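Local coordinates for hypothetical protein (Exiguobacterium sibiricum, PDB 2HKV) that is of unknown function but is a putative member of the DinB family, a helical protein that carries a bound nickel ion, at residues S130-L133 with D134-L138; T62-A66 with D67-Q71; Q7-D10 with R11-V15. All coordinates share one frame; numbering follows the deposited sequence.

Contact 1 (S130-L133 with D134-L138); sequences SQLL and DYLNL
Gln131 and Tyr135 pair one turn apart near the C-terminal end of helix 114-138, one of the long helices of this DinB-type bundle. The backbone evidence is a regular alpha-helical i to i+4 pattern: the amides of Asp134, Tyr135, Leu136 and Asn137 donate to the carbonyls of Ser130, Gln131, Leu132 and Leu133, with Tyr135 N to Gln131 O at 2.9 Å.

The one direct side-chain hydrogen bond between the two segments runs from Gln131 NE2 to Tyr135 OH, 3.1 Å long and bent to 141°. The two groups lie alongside each other, pointing the same way, with amide and ring planes 88° apart. With CG anti to the backbone N (chi1 -171°) and the chain extended beyond it, Gln131 follows the ring, CG lying 3.8 Å from Tyr135 CE1. Tyr135 OH also bonds Arg41 O. Gln131 OE1 bonds ND1 of His128, a nickel ligand, which makes Gln131 a second-shell residue; its side chain is about 6 Å from the nickel. A phenylalanine in place of Tyr135 would probably leave Gln131 NE2 and Arg41 O without their shared hydroxyl, setting the amide beside His128 freer to turn.

Water forms the second polar link: one molecule donates to Ser130 OG at 2.8 Å and to Asp134 OD1 at 2.7 Å. Ser130 OG also bonds His127 O of the second subunit. Asp134 OD2 lies close to its counterpart on Asp134 of that subunit, a like-charge approach that may raise the proton affinity of one of them.

Van der Waals contact is lighter. Leu132 CD1 meets Leu136 CG at 4.2 Å, and Leu132 also packs on Leu50 and Leu23. The Asn137 amide, its OD1 bonded to Ile143 N, is a polar group lying alongside an apolar one, with ND2 3.8 Å from Leu133 CG.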
ATOM      1  N   SER A 130       5.794   2.857   1.950  1.00 32.40           N
ATOM      2  CA  SER A 130       5.537   3.210   3.359  1.00 32.63           C
ATOM      3  C   SER A 130       6.703   2.815   4.257  1.00 33.48           C
ATOM      4  O   SER A 130       7.157   3.618   5.144  1.00 32.13           O
ATOM      5  CB  SER A 130       4.257   2.539   3.853  1.00 32.30           C
ATOM      6  OG  SER A 130       3.869   3.059   5.116  1.00 35.61           O
ATOM      7  N   GLN A 131       7.210   1.597   4.067  1.00 31.79           N
ATOM      8  CA  GLN A 131       8.356   1.126   4.849  1.00 31.72           C
ATOM      9  C   GLN A 131       9.538   2.095   4.691  1.00 30.85           C
ATOM     10  O   GLN A 131      10.178   2.495   5.706  1.00 33.32           O
ATOM     11  CB  GLN A 131       8.781  -0.231   4.356  1.00 33.54           C
ATOM     12  CG  GLN A 131       9.797  -0.907   5.198  1.00 38.54           C
ATOM     13  CD  GLN A 131      10.008  -2.353   4.790  1.00 40.83           C
ATOM     14  OE1 GLN A 131       9.397  -2.841   3.841  1.00 35.87           O
ATOM     15  NE2 GLN A 131      10.876  -3.071   5.544  1.00 40.98           N
ATOM     16  N   LEU A 132       9.838   2.453   3.438  1.00 30.88           N
ATOM     17  CA  LEU A 132      10.984   3.335   3.146  1.00 32.21           C
ATOM     18  C   LEU A 132      10.743   4.662   3.803  1.00 35.22           C
ATOM     19  O   LEU A 132      11.661   5.227   4.437  1.00 33.16           O
ATOM     20  CB  LEU A 132      11.242   3.502   1.630  1.00 31.52           C
ATOM     21  CG  LEU A 132      12.427   4.422   1.277  1.00 31.05           C
ATOM     22  CD1 LEU A 132      13.788   3.942   1.947  1.00 37.50           C
ATOM     23  CD2 LEU A 132      12.474   4.577  -0.272  1.00 36.49           C
ATOM     24  N   LEU A 133       9.516   5.155   3.717  1.00 31.22           N
ATOM     25  CA  LEU A 133       9.203   6.432   4.347  1.00 35.58           C
ATOM     26  C   LEU A 133       9.433   6.374   5.895  1.00 34.71           C
ATOM     27  O   LEU A 133      10.038   7.308   6.514  1.00 35.33           O
ATOM     28  CB  LEU A 133       7.766   6.814   4.034  1.00 37.48           C
ATOM     29  CG  LEU A 133       7.224   8.122   4.613  1.00 42.26           C
ATOM     30  CD1 LEU A 133       7.680   9.278   3.752  1.00 55.37           C
ATOM     31  CD2 LEU A 133       5.663   8.030   4.634  1.00 44.52           C
ATOM     32  N   ASP A 134       8.967   5.297   6.515  1.00 34.91           N
ATOM     33  CA  ASP A 134       9.171   5.111   7.963  1.00 34.69           C
ATOM     34  C   ASP A 134      10.669   5.059   8.303  1.00 37.44           C
ATOM     35  O   ASP A 134      11.090   5.640   9.294  1.00 32.86           O
ATOM     36  CB  ASP A 134       8.534   3.836   8.474  1.00 37.99           C
ATOM     37  CG  ASP A 134       7.028   3.889   8.502  1.00 46.54           C
ATOM     38  OD1 ASP A 134       6.448   5.008   8.410  1.00 45.76           O
ATOM     39  OD2 ASP A 134       6.428   2.770   8.646  1.00 43.27           O
ATOM     40  N   TYR A 135      11.458   4.374   7.483  1.00 32.72           N
ATOM     41  CA  TYR A 135      12.882   4.303   7.720  1.00 32.80           C
ATOM     42  C   TYR A 135      13.517   5.697   7.680  1.00 34.67           C
ATOM     43  O   TYR A 135      14.331   6.026   8.544  1.00 34.94           O
ATOM     44  CB  TYR A 135      13.587   3.497   6.644  1.00 32.23           C
ATOM     45  CG  TYR A 135      13.540   1.993   6.777  1.00 30.85           C
ATOM     46  CD1 TYR A 135      12.628   1.362   7.604  1.00 36.03           C
ATOM     47  CD2 TYR A 135      14.417   1.206   6.044  1.00 42.98           C
ATOM     48  CE1 TYR A 135      12.564  -0.028   7.674  1.00 33.89           C
ATOM     49  CE2 TYR A 135      14.388  -0.170   6.136  1.00 38.75           C
ATOM     50  CZ  TYR A 135      13.466  -0.785   6.956  1.00 39.16           C
ATOM     51  OH  TYR A 135      13.441  -2.160   7.025  1.00 41.42           O
ATOM     52  N   LEU A 136      13.206   6.464   6.634  1.00 32.97           N
ATOM     53  CA  LEU A 136      13.838   7.772   6.472  1.00 33.06           C
ATOM     54  C   LEU A 136      13.392   8.683   7.614  1.00 30.63           C
ATOM     55  O   LEU A 136      14.195   9.370   8.187  1.00 33.19           O
ATOM     56  CB  LEU A 136      13.530   8.382   5.081  1.00 32.93           C
ATOM     57  CG  LEU A 136      14.167   7.650   3.884  1.00 35.57           C
ATOM     58  CD1 LEU A 136      13.920   8.467   2.570  1.00 37.77           C
ATOM     59  CD2 LEU A 136      15.615   7.261   4.028  1.00 34.36           C
ATOM     60  N   ASN A 137      12.121   8.619   7.998  1.00 30.76           N
ATOM     61  CA  ASN A 137      11.652   9.394   9.150  1.00 34.37           C
ATOM     62  C   ASN A 137      12.271   8.940  10.479  1.00 33.32           C
ATOM     63  O   ASN A 137      12.591   9.774  11.343  1.00 33.89           O
ATOM     64  CB  ASN A 137      10.136   9.346   9.234  1.00 33.48           C
ATOM     65  CG  ASN A 137       9.461  10.289   8.242  1.00 35.01           C
ATOM     66  OD1 ASN A 137       9.998  11.350   7.902  1.00 39.19           O
ATOM     67  ND2 ASN A 137       8.294   9.891   7.777  1.00 33.87           N
ATOM     68  N   LEU A 138      12.474   7.642  10.650  1.00 31.24           N
ATOM     69  CA  LEU A 138      13.268   7.120  11.789  1.00 30.61           C
ATOM     70  C   LEU A 138      14.687   7.713  11.814  1.00 31.06           C
ATOM     71  O   LEU A 138      15.268   7.925  12.873  1.00 31.73           O
ATOM     72  CB  LEU A 138      13.393   5.609  11.725  1.00 33.15           C
ATOM     73  CG  LEU A 138      12.175   4.822  12.268  1.00 33.48           C
ATOM     74  CD1 LEU A 138      12.199   3.342  11.857  1.00 36.00           C
ATOM     75  CD2 LEU A 138      12.098   4.928  13.725  1.00 31.94           C
TER
HETATM   76  O   HOH W   1       4.619   5.425   6.472  1.00 42.32           O

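Contact 2 (T62-A66 with D67-Q71); sequences TGATA and DEMAQ
Thr65 and Glu68 form a capping box at the start of helix 66-73, where the chain enters that helix from the loop after helix 43-61. Two reciprocal hydrogen bonds define it. Glu68 N donates to Thr65 OG1 over 3.2 Å, and Thr65 N donates to Glu68 OE1 over 3.1 Å in a nearly straight bond (165°). The carboxylate receives that N-H from above its plane, 38° out of it.

Torsions explain both halves. Thr65 OG1 sits between its own backbone N and carbonyl carbon (chi1 66°), turned in over the first helical turn, while the Glu68 chain is extended beyond CG and runs back past the threonine to bring OE1 to the amide. Thr65 OG1 also lies 3.2 Å from Glu68 CG, where the two side chains cross. A carboxylate placed beside the N-terminal end of a helix is likely to be stabilised there as an anion.

The regular backbone pattern begins at once: Met69 N donates to Thr65 O at 2.9 Å, and Ala70 N to Ala66 O at the same 2.9 Å. Upstream, Gly63 ends the preceding helix in a Schellman motif; its positive phi would press a side-chain CB against the carbonyl O of Thr62.

Apolar contact closes the junction on its buried side. Met69, deposited as selenomethionine, bends at its second and third torsions and packs on Ala56, Arg59 and Ile60 of helix 43-61. Along the way it touches the loop, where Met69 SE lies 3.5 Å from Ala64 CB.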
ATOM      1  N   THR A  62       3.426 -14.613 -14.530  1.00 41.18           N
ATOM      2  CA  THR A  62       3.390 -15.229 -15.849  1.00 40.26           C
ATOM      3  C   THR A  62       4.080 -16.556 -15.879  1.00 42.50           C
ATOM      4  O   THR A  62       4.137 -17.153 -16.926  1.00 42.84           O
ATOM      5  CB  THR A  62       3.873 -14.240 -16.933  1.00 40.57           C
ATOM      6  OG1 THR A  62       5.164 -13.748 -16.623  1.00 45.92           O
ATOM      7  CG2 THR A  62       2.919 -13.026 -17.005  1.00 38.62           C
ATOM      8  N   GLY A  63       4.537 -17.048 -14.716  1.00 40.58           N
ATOM      9  CA  GLY A  63       5.024 -18.417 -14.574  1.00 39.32           C
ATOM     10  C   GLY A  63       6.521 -18.550 -14.366  1.00 37.62           C
ATOM     11  O   GLY A  63       7.073 -19.605 -14.658  1.00 42.88           O
ATOM     12  N   ALA A  64       7.208 -17.520 -13.872  1.00 37.04           N
ATOM     13  CA  ALA A  64       8.666 -17.621 -13.778  1.00 37.99           C
ATOM     14  C   ALA A  64       8.958 -18.685 -12.756  1.00 36.20           C
ATOM     15  O   ALA A  64       8.220 -18.829 -11.778  1.00 39.22           O
ATOM     16  CB  ALA A  64       9.348 -16.304 -13.391  1.00 34.11           C
ATOM     17  N   THR A  65      10.019 -19.443 -12.995  1.00 40.22           N
ATOM     18  CA  THR A  65      10.395 -20.480 -12.078  1.00 37.09           C
ATOM     19  C   THR A  65      11.174 -19.906 -10.913  1.00 36.98           C
ATOM     20  O   THR A  65      11.612 -18.740 -10.926  1.00 33.32           O
ATOM     21  CB  THR A  65      11.188 -21.614 -12.774  1.00 39.63           C
ATOM     22  OG1 THR A  65      12.460 -21.121 -13.234  1.00 35.43           O
ATOM     23  CG2 THR A  65      10.376 -22.161 -13.937  1.00 37.38           C
ATOM     24  N   ALA A  66      11.313 -20.743  -9.893  1.00 36.13           N
ATOM     25  CA  ALA A  66      12.095 -20.410  -8.725  1.00 34.08           C
ATOM     26  C   ALA A  66      13.519 -20.036  -9.127  1.00 31.85           C
ATOM     27  O   ALA A  66      13.999 -18.988  -8.689  1.00 34.56           O
ATOM     28  CB  ALA A  66      12.070 -21.540  -7.741  1.00 31.03           C
ATOM     29  N   ASP A  67      14.152 -20.811 -10.016  1.00 29.87           N
ATOM     30  CA  ASP A  67      15.488 -20.466 -10.449  1.00 29.28           C
ATOM     31  C   ASP A  67      15.554 -19.225 -11.259  1.00 28.43           C
ATOM     32  O   ASP A  67      16.533 -18.509 -11.168  1.00 31.21           O
ATOM     33  CB  ASP A  67      16.187 -21.542 -11.258  1.00 21.43           C
ATOM     34  CG  ASP A  67      17.715 -21.285 -11.383  1.00 34.01           C
ATOM     35  OD1 ASP A  67      18.416 -21.104 -10.333  1.00 36.66           O
ATOM     36  OD2 ASP A  67      18.207 -21.312 -12.535  1.00 41.49           O
ATOM     37  N   GLU A  68      14.539 -18.970 -12.075  1.00 34.27           N
ATOM     38  CA  GLU A  68      14.512 -17.788 -12.915  1.00 34.45           C
ATOM     39  C   GLU A  68      14.445 -16.573 -12.034  1.00 32.20           C
ATOM     40  O   GLU A  68      15.098 -15.561 -12.288  1.00 31.83           O
ATOM     41  CB  GLU A  68      13.307 -17.843 -13.878  1.00 36.53           C
ATOM     42  CG  GLU A  68      13.594 -18.749 -15.095  1.00 43.42           C
ATOM     43  CD  GLU A  68      12.424 -18.977 -16.072  1.00 40.53           C
ATOM     44  OE1 GLU A  68      11.267 -18.706 -15.746  1.00 40.12           O
ATOM     45  OE2 GLU A  68      12.704 -19.504 -17.178  1.00 58.40           O
HETATM   46  N   MSE A  69      13.664 -16.676 -10.965  1.00 32.58           N
HETATM   47  CA  MSE A  69      13.518 -15.573 -10.045  1.00 31.63           C
HETATM   48  C   MSE A  69      14.780 -15.371  -9.234  1.00 30.51           C
HETATM   49  O   MSE A  69      15.143 -14.228  -8.946  1.00 32.70           O
HETATM   50  CB  MSE A  69      12.306 -15.765  -9.104  1.00 34.80           C
HETATM   51  CG  MSE A  69      10.951 -15.633  -9.738  1.00 40.82           C
HETATM   52 SE   MSE A  69      10.803 -14.131 -11.052  0.70 43.65          SE
HETATM   53  CE  MSE A  69      11.182 -12.612  -9.847  1.00 36.79           C
ATOM     54  N   ALA A  70      15.479 -16.464  -8.907  1.00 29.17           N
ATOM     55  CA  ALA A  70      16.696 -16.347  -8.161  1.00 29.09           C
ATOM     56  C   ALA A  70      17.697 -15.624  -9.020  1.00 29.41           C
ATOM     57  O   ALA A  70      18.510 -14.857  -8.529  1.00 35.14           O
ATOM     58  CB  ALA A  70      17.256 -17.722  -7.806  1.00 30.99           C
ATOM     59  N   GLN A  71      17.686 -15.940 -10.303  1.00 29.12           N
ATOM     60  CA  GLN A  71      18.613 -15.331 -11.236  1.00 30.47           C
ATOM     61  C   GLN A  71      18.269 -13.848 -11.369  1.00 31.93           C
ATOM     62  O   GLN A  71      19.191 -13.053 -11.497  1.00 34.11           O
ATOM     63  CB  GLN A  71      18.515 -16.022 -12.579  1.00 26.32           C
ATOM     64  CG  GLN A  71      19.324 -15.356 -13.653  1.00 28.44           C
ATOM     65  CD  GLN A  71      19.402 -16.173 -14.905  1.00 32.82           C
ATOM     66  OE1 GLN A  71      19.109 -17.402 -14.913  1.00 35.76           O
ATOM     67  NE2 GLN A  71      19.835 -15.517 -15.990  1.00 30.54           N
TER

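Contact 3 (Q7-D10 with R11-V15); sequences QALD and RHVGV
From Gln7 to Gly14 the backbone is alpha-helical, Arg11, His12, Val13 and Gly14 donating to the carbonyls of Gln7, Ala8, Leu9 and Asp10. The bonds are not equally straight: His12 N meets Ala8 O at 2.9 Å and 171°, whereas Gly14 N reaches Asp10 O at 3.0 Å and 141°, from well above the carbonyl plane. Gly14 presents no side chain to Asp10 O, against which a CB on this backbone would be pressed.

Leu9 and Val13 run side by side in the same direction, with Leu9 CD2 4.1 Å from Val13 CG2. In Val13 that branch is anti to the carbonyl carbon and beside the backbone N, which also sets CG2 3.3 Å from Leu9 O. On another flank, the His12 ring turns an edge to Ala8 O, close to the ring plane, with CD2 of His12 3.3 Å from that oxygen. Arg11 CG lies 4.0 Å above one face of the His12 ring, offset toward its rim. The Arg11 chain, extended from CG to NE, carries its guanidinium to the second subunit: NH2 bonds Thr111 O there, and NH1 has a long, weak ion pair with Asp112 of that subunit. His12 NE2 hydrogen-bonds Asp112 OD2 of the same subunit.

Within its own chain, helix 4-26 packs here against two others. Leu9 rests on Leu118 and Ala122 of helix 114-138 and on Tyr93 of helix 82-98; Val13 touches Ala122, Trp90 and Tyr93, and His12 O bonds Tyr126 OH of helix 114-138.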
ATOM      1  N   GLN A   7      -6.830   2.988 -16.372  1.00 31.34           N
ATOM      2  CA  GLN A   7      -6.596   4.407 -16.081  1.00 32.31           C
ATOM      3  C   GLN A   7      -6.258   4.627 -14.612  1.00 32.75           C
ATOM      4  O   GLN A   7      -5.333   5.376 -14.276  1.00 32.08           O
ATOM      5  CB  GLN A   7      -7.845   5.204 -16.431  1.00 33.79           C
ATOM      6  CG  GLN A   7      -7.758   6.640 -16.074  1.00 36.51           C
ATOM      7  CD  GLN A   7      -9.038   7.459 -16.461  1.00 43.76           C
ATOM      8  OE1 GLN A   7     -10.208   7.066 -16.210  1.00 50.45           O
ATOM      9  NE2 GLN A   7      -8.800   8.601 -17.100  1.00 59.20           N
ATOM     10  N   ALA A   8      -6.997   3.956 -13.740  1.00 31.92           N
ATOM     11  CA  ALA A   8      -6.832   4.071 -12.277  1.00 29.64           C
ATOM     12  C   ALA A   8      -5.469   3.545 -11.853  1.00 32.12           C
ATOM     13  O   ALA A   8      -4.734   4.170 -11.081  1.00 31.34           O
ATOM     14  CB  ALA A   8      -7.860   3.295 -11.620  1.00 32.93           C
ATOM     15  N   LEU A   9      -5.114   2.377 -12.388  1.00 32.98           N
ATOM     16  CA  LEU A   9      -3.809   1.824 -12.083  1.00 32.90           C
ATOM     17  C   LEU A   9      -2.675   2.712 -12.597  1.00 32.49           C
ATOM     18  O   LEU A   9      -1.718   2.905 -11.871  1.00 33.64           O
ATOM     19  CB  LEU A   9      -3.654   0.381 -12.547  1.00 33.01           C
ATOM     20  CG  LEU A   9      -4.318  -0.717 -11.718  1.00 39.60           C
ATOM     21  CD1 LEU A   9      -4.330  -2.078 -12.474  1.00 35.21           C
ATOM     22  CD2 LEU A   9      -3.688  -0.794 -10.317  1.00 35.15           C
ATOM     23  N   ASP A  10      -2.759   3.182 -13.843  1.00 33.22           N
ATOM     24  CA  ASP A  10      -1.726   4.053 -14.401  1.00 33.65           C
ATOM     25  C   ASP A  10      -1.564   5.303 -13.496  1.00 35.13           C
ATOM     26  O   ASP A  10      -0.447   5.738 -13.177  1.00 36.73           O
ATOM     27  CB  ASP A  10      -2.068   4.417 -15.830  1.00 33.01           C
ATOM     28  CG  ASP A  10      -0.980   5.202 -16.513  1.00 46.35           C
ATOM     29  OD1 ASP A  10       0.127   4.670 -16.632  1.00 55.15           O
ATOM     30  OD2 ASP A  10      -1.226   6.363 -16.918  1.00 63.53           O
ATOM     31  N   ARG A  11      -2.675   5.848 -13.048  1.00 33.40           N
ATOM     32  CA  ARG A  11      -2.648   7.054 -12.168  1.00 33.60           C
ATOM     33  C   ARG A  11      -1.958   6.776 -10.822  1.00 35.63           C
ATOM     34  O   ARG A  11      -0.994   7.446 -10.444  1.00 34.35           O
ATOM     35  CB  ARG A  11      -4.067   7.568 -11.965  1.00 33.78           C
ATOM     36  CG  ARG A  11      -4.201   8.729 -10.990  1.00 36.41           C
ATOM     37  CD  ARG A  11      -5.558   9.356 -11.028  1.00 39.18           C
ATOM     38  NE  ARG A  11      -5.703  10.395  -9.994  1.00 37.43           N
ATOM     39  CZ  ARG A  11      -6.667  11.320  -9.996  1.00 44.07           C
ATOM     40  NH1 ARG A  11      -7.560  11.347 -10.939  1.00 41.79           N
ATOM     41  NH2 ARG A  11      -6.703  12.241  -9.026  1.00 40.35           N
ATOM     42  N   HIS A  12      -2.484   5.795 -10.101  1.00 32.90           N
ATOM     43  CA  HIS A  12      -2.084   5.523  -8.732  1.00 32.20           C
ATOM     44  C   HIS A  12      -0.766   4.803  -8.649  1.00 34.13           C
ATOM     45  O   HIS A  12       0.064   5.105  -7.766  1.00 34.57           O
ATOM     46  CB  HIS A  12      -3.242   4.831  -7.961  1.00 33.62           C
ATOM     47  CG  HIS A  12      -4.414   5.735  -7.745  1.00 36.66           C
ATOM     48  ND1 HIS A  12      -4.445   6.678  -6.719  1.00 36.36           N
ATOM     49  CD2 HIS A  12      -5.557   5.910  -8.447  1.00 37.73           C
ATOM     50  CE1 HIS A  12      -5.550   7.395  -6.831  1.00 36.24           C
ATOM     51  NE2 HIS A  12      -6.235   6.971  -7.874  1.00 37.97           N
ATOM     52  N   VAL A  13      -0.487   3.880  -9.564  1.00 33.31           N
ATOM     53  CA  VAL A  13       0.847   3.291  -9.579  1.00 34.55           C
ATOM     54  C   VAL A  13       1.891   4.331 -10.038  1.00 35.42           C
ATOM     55  O   VAL A  13       3.000   4.398  -9.516  1.00 34.85           O
ATOM     56  CB  VAL A  13       0.970   1.973 -10.411  1.00 37.49           C
ATOM     57  CG1 VAL A  13       2.401   1.465 -10.305  1.00 36.70           C
ATOM     58  CG2 VAL A  13       0.021   0.892  -9.921  1.00 35.41           C
ATOM     59  N   GLY A  14       1.533   5.193 -10.978  1.00 32.95           N
ATOM     60  CA  GLY A  14       2.448   6.291 -11.372  1.00 33.20           C
ATOM     61  C   GLY A  14       2.791   7.225 -10.201  1.00 34.20           C
ATOM     62  O   GLY A  14       3.939   7.693 -10.063  1.00 35.67           O
ATOM     63  N   VAL A  15       1.809   7.536  -9.354  1.00 36.48           N
ATOM     64  CA  VAL A  15       2.088   8.340  -8.163  1.00 37.31           C
ATOM     65  C   VAL A  15       3.062   7.608  -7.286  1.00 38.53           C
ATOM     66  O   VAL A  15       4.017   8.195  -6.773  1.00 38.53           O
ATOM     67  CB  VAL A  15       0.823   8.628  -7.259  1.00 40.48           C
ATOM     68  CG1 VAL A  15       1.229   9.226  -5.916  1.00 40.73           C
ATOM     69  CG2 VAL A  15      -0.247   9.533  -7.964  1.00 41.90           C
TER

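In the fold
Contacts 1 and 3 are mostly buried and lie within long helices, 114-138 and 4-26; contact 2, with more exposed residues, joins a loop to the short helix 66-73. Each is local, and none touches another: nearest atoms are about 10 Å apart for contacts 1 and 3, and about 17 Å for contacts 1 and 2, which occupy opposite sides of the chain's centre. The chemistry follows the place. Contact 1 ties a side-chain network to the nickel site and to the subunit interface, contact 3 pairs apolar packing within the chain with the polar groups of Arg11 and His12 reaching the second subunit, and in contact 2, touched by no other chain of the assembly, the side-chain hydrogen bonds between the segments form a helix cap.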